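Local coordinates for vacuolar aminopeptidase 1 (Saccharomyces cerevisiae, PDB 5JGF), which removes amino acids from the N-terminus of peptides and proteins in the yeast vacuole, using two zinc ions per subunit, at residues L261-C266 with A343-L348; I88-D93 with L265-A270. All coordinates share one frame; numbering follows the deposited sequence.

Contact 1: residues L261-C266 with A343-L348; sequences LDDRLC and ADVNHL. With ZN (zinc ion), chain K; ZN (zinc ion), chain L.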
ATOM      1  N   LEU D 261      -9.255 -39.464 -15.085  1.00 14.94           N
ATOM      2  CA  LEU D 261     -10.134 -39.471 -16.259  1.00 13.77           C
ATOM      3  C   LEU D 261      -9.461 -38.800 -17.466  1.00 15.50           C
ATOM      4  O   LEU D 261      -9.635 -39.222 -18.601  1.00 13.96           O
ATOM      5  CB  LEU D 261     -11.462 -38.767 -15.942  1.00 14.23           C
ATOM      6  CG  LEU D 261     -12.393 -39.391 -14.901  1.00 13.86           C
ATOM      7  CD1 LEU D 261     -13.707 -38.620 -14.876  1.00 13.91           C
ATOM      8  CD2 LEU D 261     -12.657 -40.857 -15.252  1.00 13.62           C
ATOM      9  N   ASP D 262      -8.701 -37.746 -17.211  1.00 16.60           N
ATOM     10  CA  ASP D 262      -7.986 -37.024 -18.254  1.00 18.55           C
ATOM     11  C   ASP D 262      -6.629 -37.714 -18.449  1.00 19.14           C
ATOM     12  O   ASP D 262      -5.790 -37.645 -17.554  1.00 17.53           O
ATOM     13  CB  ASP D 262      -7.767 -35.581 -17.771  1.00 16.62           C
ATOM     14  CG  ASP D 262      -6.990 -34.719 -18.754  1.00 17.79           C
ATOM     15  OD1 ASP D 262      -6.677 -35.178 -19.865  1.00 14.48           O
ATOM     16  OD2 ASP D 262      -6.709 -33.545 -18.420  1.00 13.78           O
ATOM     17  N   ASP D 263      -6.394 -38.410 -19.566  1.00 16.96           N
ATOM     18  CA  ASP D 263      -7.324 -38.578 -20.692  1.00 15.96           C
ATOM     19  C   ASP D 263      -7.586 -40.079 -20.948  1.00 19.22           C
ATOM     20  O   ASP D 263      -7.809 -40.504 -22.081  1.00 13.18           O
ATOM     21  CB  ASP D 263      -6.702 -37.895 -21.933  1.00 17.17           C
ATOM     22  CG  ASP D 263      -7.603 -37.918 -23.166  1.00 18.60           C
ATOM     23  OD1 ASP D 263      -8.840 -37.848 -23.020  1.00 15.09           O
ATOM     24  OD2 ASP D 263      -7.075 -37.986 -24.302  1.00 16.16           O
ATOM     25  N   ARG D 264      -7.557 -40.887 -19.894  1.00 14.20           N
ATOM     26  CA  ARG D 264      -7.778 -42.322 -20.050  1.00 14.92           C
ATOM     27  C   ARG D 264      -9.241 -42.601 -20.370  1.00 14.17           C
ATOM     28  O   ARG D 264      -9.597 -43.684 -20.848  1.00 14.17           O
ATOM     29  CB  ARG D 264      -7.315 -43.051 -18.781  1.00 12.18           C
ATOM     30  CG  ARG D 264      -5.792 -43.019 -18.665  1.00 12.39           C
ATOM     31  CD  ARG D 264      -5.230 -43.342 -17.289  1.00 12.89           C
ATOM     32  NE  ARG D 264      -3.789 -43.100 -17.317  1.00 13.43           N
ATOM     33  CZ  ARG D 264      -2.960 -43.304 -16.299  1.00 13.26           C
ATOM     34  NH1 ARG D 264      -3.423 -43.766 -15.147  1.00 13.48           N
ATOM     35  NH2 ARG D 264      -1.665 -43.032 -16.428  1.00 11.74           N
ATOM     36  N   LEU D 265     -10.097 -41.610 -20.127  1.00 14.57           N
ATOM     37  CA  LEU D 265     -11.523 -41.746 -20.441  1.00 14.69           C
ATOM     38  C   LEU D 265     -11.671 -41.842 -21.969  1.00 15.69           C
ATOM     39  O   LEU D 265     -12.317 -42.758 -22.488  1.00 13.44           O
ATOM     40  CB  LEU D 265     -12.299 -40.534 -19.902  1.00 15.43           C
ATOM     41  CG  LEU D 265     -13.792 -40.399 -20.215  1.00 15.56           C
ATOM     42  CD1 LEU D 265     -14.540 -41.677 -19.835  1.00 14.60           C
ATOM     43  CD2 LEU D 265     -14.345 -39.201 -19.445  1.00 15.28           C
ATOM     44  N   CYS D 266     -11.072 -40.894 -22.685  1.00 14.49           N
ATOM     45  CA  CYS D 266     -11.127 -40.910 -24.147  1.00 15.41           C
ATOM     46  C   CYS D 266     -10.272 -42.043 -24.711  1.00 15.04           C
ATOM     47  O   CYS D 266     -10.635 -42.664 -25.709  1.00 13.27           O
ATOM     48  CB  CYS D 266     -10.633 -39.585 -24.734  1.00 16.04           C
ATOM     49  SG  CYS D 266     -11.819 -38.237 -24.632  1.00 22.16           S
ATOM     50  N   ALA D 343      -8.734 -36.655 -29.525  1.00 15.00           N
ATOM     51  CA  ALA D 343      -9.681 -36.899 -28.447  1.00 14.67           C
ATOM     52  C   ALA D 343      -9.094 -36.675 -27.065  1.00 15.31           C
ATOM     53  O   ALA D 343      -8.324 -37.493 -26.565  1.00 14.15           O
ATOM     54  CB  ALA D 343     -10.235 -38.322 -28.557  1.00 16.22           C
ATOM     55  N   ASP D 344      -9.468 -35.554 -26.457  1.00 14.24           N
ATOM     56  CA  ASP D 344      -9.005 -35.211 -25.120  1.00 12.72           C
ATOM     57  C   ASP D 344     -10.219 -34.660 -24.381  1.00 12.58           C
ATOM     58  O   ASP D 344     -10.997 -33.882 -24.934  1.00 13.86           O
ATOM     59  CB  ASP D 344      -7.897 -34.153 -25.183  1.00 12.46           C
ATOM     60  CG  ASP D 344      -7.094 -34.071 -23.895  1.00 12.88           C
ATOM     61  OD1 ASP D 344      -7.485 -34.728 -22.912  1.00 12.52           O
ATOM     62  OD2 ASP D 344      -6.072 -33.351 -23.868  1.00 12.40           O
ATOM     63  N   VAL D 345     -10.394 -35.082 -23.137  1.00 13.21           N
ATOM     64  CA  VAL D 345     -11.526 -34.632 -22.344  1.00 12.11           C
ATOM     65  C   VAL D 345     -11.612 -33.113 -22.281  1.00 14.21           C
ATOM     66  O   VAL D 345     -10.592 -32.424 -22.281  1.00 14.13           O
ATOM     67  CB  VAL D 345     -11.442 -35.182 -20.903  1.00 13.10           C
ATOM     68  CG1 VAL D 345     -11.594 -36.697 -20.916  1.00 13.11           C
ATOM     69  CG2 VAL D 345     -10.107 -34.788 -20.269  1.00 12.63           C
ATOM     70  N   ASN D 346     -12.834 -32.595 -22.269  1.00 12.05           N
ATOM     71  CA  ASN D 346     -13.035 -31.162 -22.149  1.00 12.91           C
ATOM     72  C   ASN D 346     -13.890 -30.924 -20.906  1.00 13.13           C
ATOM     73  O   ASN D 346     -14.148 -31.856 -20.139  1.00 12.63           O
ATOM     74  CB  ASN D 346     -13.669 -30.551 -23.408  1.00 14.14           C
ATOM     75  CG  ASN D 346     -14.616 -31.493 -24.107  1.00 16.83           C
ATOM     76  OD1 ASN D 346     -15.417 -32.167 -23.471  1.00 17.34           O
ATOM     77  ND2 ASN D 346     -14.541 -31.529 -25.436  1.00 18.20           N
ATOM     78  N   HIS D 347     -14.347 -29.696 -20.708  1.00 12.37           N
ATOM     79  CA  HIS D 347     -15.068 -29.362 -19.486  1.00 12.48           C
ATOM     80  C   HIS D 347     -16.583 -29.399 -19.432  1.00 12.02           C
ATOM     81  O   HIS D 347     -17.260 -28.682 -20.166  1.00 11.82           O
ATOM     82  CB  HIS D 347     -14.619 -27.977 -19.016  1.00 11.29           C
ATOM     83  CG  HIS D 347     -13.134 -27.819 -18.933  1.00 13.35           C
ATOM     84  ND1 HIS D 347     -12.381 -28.375 -17.921  1.00 13.78           N
ATOM     85  CD2 HIS D 347     -12.259 -27.173 -19.742  1.00 15.73           C
ATOM     86  CE1 HIS D 347     -11.107 -28.079 -18.109  1.00 14.71           C
ATOM     87  NE2 HIS D 347     -11.006 -27.351 -19.207  1.00 15.45           N
ATOM     88  N   LEU D 348     -17.111 -30.223 -18.532  1.00 11.95           N
ATOM     89  CA  LEU D 348     -18.549 -30.283 -18.321  1.00 12.20           C
ATOM     90  C   LEU D 348     -18.918 -29.005 -17.580  1.00 13.84           C
ATOM     91  O   LEU D 348     -18.128 -28.486 -16.791  1.00 12.09           O
ATOM     92  CB  LEU D 348     -18.930 -31.462 -17.424  1.00 13.46           C
ATOM     93  CG  LEU D 348     -19.223 -32.826 -18.040  1.00 14.96           C
ATOM     94  CD1 LEU D 348     -19.499 -33.831 -16.920  1.00 12.05           C
ATOM     95  CD2 LEU D 348     -20.427 -32.719 -18.971  1.00 12.89           C
TER
HETATM   96 ZN    ZN K 601      -6.027 -34.167 -21.448  1.00 15.68          ZN
HETATM   97 ZN    ZN L 602      -4.905 -32.680 -18.645  1.00 16.19          ZN
HETATM   98  O   HOH W   1      -7.777 -32.521 -21.181  1.00 13.45           O
HETATM   99  O   HOH W   2      -4.677 -32.808 -20.730  1.00 22.31           O

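Contact 2: residues I88-D93 with L265-A270; sequences IGSHVD and LCSFAA. With ZN (zinc ion), chain K.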
ATOM      1  N   ILE D  88      -7.486 -41.483 -34.431  1.00 13.44           N
ATOM      2  CA  ILE D  88      -7.965 -40.971 -33.153  1.00 14.39           C
ATOM      3  C   ILE D  88      -6.712 -40.910 -32.291  1.00 13.20           C
ATOM      4  O   ILE D  88      -6.051 -41.927 -32.064  1.00 12.57           O
ATOM      5  CB  ILE D  88      -8.993 -41.872 -32.435  1.00 14.11           C
ATOM      6  CG1 ILE D  88     -10.294 -41.948 -33.234  1.00 15.52           C
ATOM      7  CG2 ILE D  88      -9.304 -41.272 -31.053  1.00 15.38           C
ATOM      8  CD1 ILE D  88     -11.395 -42.727 -32.530  1.00 13.44           C
ATOM      9  N   GLY D  89      -6.364 -39.711 -31.838  1.00 13.27           N
ATOM     10  CA  GLY D  89      -5.189 -39.559 -31.000  1.00 13.74           C
ATOM     11  C   GLY D  89      -5.581 -39.095 -29.612  1.00 14.93           C
ATOM     12  O   GLY D  89      -6.334 -38.137 -29.473  1.00 13.23           O
ATOM     13  N   SER D  90      -5.078 -39.777 -28.586  1.00 13.64           N
ATOM     14  CA  SER D  90      -5.384 -39.427 -27.201  1.00 14.78           C
ATOM     15  C   SER D  90      -4.135 -39.601 -26.351  1.00 13.42           C
ATOM     16  O   SER D  90      -3.134 -40.152 -26.816  1.00 13.57           O
ATOM     17  CB  SER D  90      -6.493 -40.333 -26.655  1.00 14.64           C
ATOM     18  OG  SER D  90      -7.686 -40.193 -27.404  1.00 20.56           O
ATOM     19  N   HIS D  91      -4.173 -39.130 -25.108  1.00 10.72           N
ATOM     20  CA  HIS D  91      -3.007 -39.303 -24.255  1.00 12.29           C
ATOM     21  C   HIS D  91      -3.317 -40.199 -23.068  1.00 11.77           C
ATOM     22  O   HIS D  91      -4.413 -40.157 -22.508  1.00 13.83           O
ATOM     23  CB  HIS D  91      -2.414 -37.942 -23.827  1.00 10.44           C
ATOM     24  CG  HIS D  91      -3.267 -37.143 -22.887  1.00 10.26           C
ATOM     25  ND1 HIS D  91      -3.155 -37.243 -21.517  1.00  9.81           N
ATOM     26  CD2 HIS D  91      -4.169 -36.160 -23.119  1.00 10.96           C
ATOM     27  CE1 HIS D  91      -3.946 -36.351 -20.945  1.00 11.10           C
ATOM     28  NE2 HIS D  91      -4.572 -35.681 -21.895  1.00  8.31           N
ATOM     29  N   VAL D  92      -2.355 -41.048 -22.721  1.00 12.49           N
ATOM     30  CA  VAL D  92      -2.533 -41.979 -21.618  1.00 11.96           C
ATOM     31  C   VAL D  92      -1.834 -41.575 -20.332  1.00 12.07           C
ATOM     32  O   VAL D  92      -1.970 -42.255 -19.320  1.00 12.36           O
ATOM     33  CB  VAL D  92      -2.085 -43.403 -22.012  1.00 12.80           C
ATOM     34  CG1 VAL D  92      -3.120 -44.030 -22.930  1.00 13.95           C
ATOM     35  CG2 VAL D  92      -0.727 -43.354 -22.699  1.00 13.49           C
ATOM     36  N   ASP D  93      -1.070 -40.487 -20.363  1.00 11.57           N
ATOM     37  CA  ASP D  93      -0.430 -40.036 -19.136  1.00 11.70           C
ATOM     38  C   ASP D  93      -1.486 -39.224 -18.394  1.00 12.63           C
ATOM     39  O   ASP D  93      -2.383 -38.650 -19.012  1.00 11.99           O
ATOM     40  CB  ASP D  93       0.802 -39.163 -19.421  1.00 11.08           C
ATOM     41  CG  ASP D  93       0.468 -37.884 -20.179  1.00 13.66           C
ATOM     42  OD1 ASP D  93       0.931 -36.799 -19.750  1.00 12.37           O
ATOM     43  OD2 ASP D  93      -0.238 -37.958 -21.205  1.00 11.79           O
ATOM     44  N   LEU D 265     -10.097 -41.610 -20.127  1.00 14.57           N
ATOM     45  CA  LEU D 265     -11.523 -41.746 -20.441  1.00 14.69           C
ATOM     46  C   LEU D 265     -11.671 -41.842 -21.969  1.00 15.69           C
ATOM     47  O   LEU D 265     -12.317 -42.758 -22.488  1.00 13.44           O
ATOM     48  CB  LEU D 265     -12.299 -40.534 -19.902  1.00 15.43           C
ATOM     49  CG  LEU D 265     -13.792 -40.399 -20.215  1.00 15.56           C
ATOM     50  CD1 LEU D 265     -14.540 -41.677 -19.835  1.00 14.60           C
ATOM     51  CD2 LEU D 265     -14.345 -39.201 -19.445  1.00 15.28           C
ATOM     52  N   CYS D 266     -11.072 -40.894 -22.685  1.00 14.49           N
ATOM     53  CA  CYS D 266     -11.127 -40.910 -24.147  1.00 15.41           C
ATOM     54  C   CYS D 266     -10.272 -42.043 -24.711  1.00 15.04           C
ATOM     55  O   CYS D 266     -10.635 -42.664 -25.709  1.00 13.27           O
ATOM     56  CB  CYS D 266     -10.633 -39.585 -24.734  1.00 16.04           C
ATOM     57  SG  CYS D 266     -11.819 -38.237 -24.632  1.00 22.16           S
ATOM     58  N   SER D 267      -9.129 -42.298 -24.084  1.00 13.69           N
ATOM     59  CA  SER D 267      -8.246 -43.364 -24.552  1.00 14.29           C
ATOM     60  C   SER D 267      -8.964 -44.708 -24.519  1.00 13.75           C
ATOM     61  O   SER D 267      -8.922 -45.461 -25.491  1.00 14.87           O
ATOM     62  CB  SER D 267      -6.980 -43.429 -23.695  1.00 13.40           C
ATOM     63  OG  SER D 267      -6.165 -42.292 -23.926  1.00 14.08           O
ATOM     64  N   PHE D 268      -9.630 -44.998 -23.405  1.00 13.77           N
ATOM     65  CA  PHE D 268     -10.369 -46.252 -23.248  1.00 15.02           C
ATOM     66  C   PHE D 268     -11.511 -46.333 -24.264  1.00 15.75           C
ATOM     67  O   PHE D 268     -11.664 -47.340 -24.965  1.00 16.07           O
ATOM     68  CB  PHE D 268     -10.939 -46.346 -21.831  1.00 14.85           C
ATOM     69  CG  PHE D 268     -11.703 -47.615 -21.557  1.00 14.53           C
ATOM     70  CD1 PHE D 268     -11.038 -48.774 -21.161  1.00 16.36           C
ATOM     71  CD2 PHE D 268     -13.091 -47.648 -21.682  1.00 16.10           C
ATOM     72  CE1 PHE D 268     -11.747 -49.951 -20.887  1.00 16.20           C
ATOM     73  CE2 PHE D 268     -13.809 -48.818 -21.412  1.00 16.74           C
ATOM     74  CZ  PHE D 268     -13.134 -49.970 -21.013  1.00 15.64           C
ATOM     75  N   ALA D 269     -12.310 -45.272 -24.341  1.00 14.00           N
ATOM     76  CA  ALA D 269     -13.434 -45.240 -25.271  1.00 15.42           C
ATOM     77  C   ALA D 269     -12.972 -45.415 -26.716  1.00 16.21           C
ATOM     78  O   ALA D 269     -13.607 -46.132 -27.492  1.00 16.58           O
ATOM     79  CB  ALA D 269     -14.204 -43.930 -25.125  1.00 14.82           C
ATOM     80  N   ALA D 270     -11.872 -44.761 -27.080  1.00 14.27           N
ATOM     81  CA  ALA D 270     -11.357 -44.870 -28.442  1.00 15.08           C
ATOM     82  C   ALA D 270     -10.838 -46.275 -28.752  1.00 15.46           C
ATOM     83  O   ALA D 270     -11.108 -46.813 -29.828  1.00 15.97           O
ATOM     84  CB  ALA D 270     -10.252 -43.837 -28.676  1.00 11.56           C
TER
HETATM   85 ZN    ZN K 601      -6.027 -34.167 -21.448  1.00 15.68          ZN
HETATM   86  O   HOH W   1      -7.777 -32.521 -21.181  1.00 13.45           O
HETATM   87  O   HOH W   2      -4.677 -32.808 -20.730  1.00 22.31           O

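Contact 1: residues L261-C266 with A343-L348
Asp262 and Asp344 meet across a zinc ion. CB and CG of Asp262 each rest 3.5 Å from CG2 of Val345. CG stands anti to the backbone N (chi1 178°) and sits between two zincs, 2.9 Å from each. The carboxylate it carries spans both metals. OD1 binds the zinc of chain K at 2.0 Å, and OD2 binds the zinc of chain L at the same length. Asp344 grips the chain K zinc with both oxygens, OD1 at 2.1 Å and OD2, the longer bond, at 2.5 Å. The two carboxylate planes lie 52° apart. This is the co-catalytic dizinc centre of the M18 peptidases, with Asp262 as the bridging carboxylate and water 2 as a second bridge. A cis peptide bond links Asp262 to Asp263. His91 completes the protein ligands of the chain K zinc; Glu299 and His438 bind the other. Asp263 is second shell. Its OD1 accepts a hydrogen bond from Val345 N at 3.2 Å, met from well above the carboxylate plane. Its OD2 lies 2.6 Å from Ala343 O. Further along the helix, SG of Cys266 and CD2 of Leu265 each touch CG1 of Val345.

Contact 2: residues I88-D93 with L265-A270
Strand 88-91 and helix 265-270 run roughly antiparallel, with 142° between their directions and 7.4 Å between their axes at closest approach. Ser90 and Ser267 sit where the backbones come nearest, and both point toward the opposite segment. CB of Ser90 lies 3.4 Å from OG of Ser267. The helix atom nearest to OG of Ser90 is CB of Cys266, at 4.0 Å; its hydrogen-bond partner is Ala343 O on the next strand. OG of Ser267 stands beside its own backbone N, anti to the carbonyl carbon (chi1 -69°). There it hydrogen-bonds to Asp263 O, one turn back in the helix. The same OG lies 3.1 Å from His91 O and 3.6 Å from CG1 of Val92. The hydroxyl thus touches the last residues of the strand and the first of the loop. At the other end, CG2 of Ile88 packs on CB of Ala270 at 3.6 Å. The small side chains of Ser90, Ser267 and Ala270 suit this close approach of helix to sheet.

His91 points away from the helix, and its NE2 binds the zinc of chain K at 2.1 Å. Its ND1 donates to Asp93 O at 3.0 Å. That oxygen lies at the ring edge, 8° out of the ring plane. A weak second bond from ND1 goes to Asp93 OD2. Together they would hold the imidazole with NE2 toward the metal.

The strand lies inside the mixed sheet, between strands 289-295 and 339-347. Leu294 touches Ser90, Val92 and Ser267, and Val292 touches Ala270. Helix 448-468 brings Phe456 against both Ile88 and Ala269. Phe268 instead meets the rings of Phe15 and Phe18 from helix 7-21.

Contacts 1 and 2 share Leu265 and Cys266, and their centres are about 8 Å apart. Helix 261-278 thus packs on two neighbouring strands of one sheet, 86-91 and 339-347. Ala343 N lies 2.8 Å from Gly89 O, a probable hydrogen bond between these strands. Arg264 NE hydrogen-bonds to Val92 O, also at 2.8 Å. The contacts converge on the chain K zinc: contact 1 supplies Asp262 and Asp344, contact 2 supplies His91. His91 NE2 is 3.0 Å from Asp262 OD1, as two ligands of one metal. Asp263 OD2 also accepts a hydrogen bond from His91 N, which ties the second shell of one contact to the other.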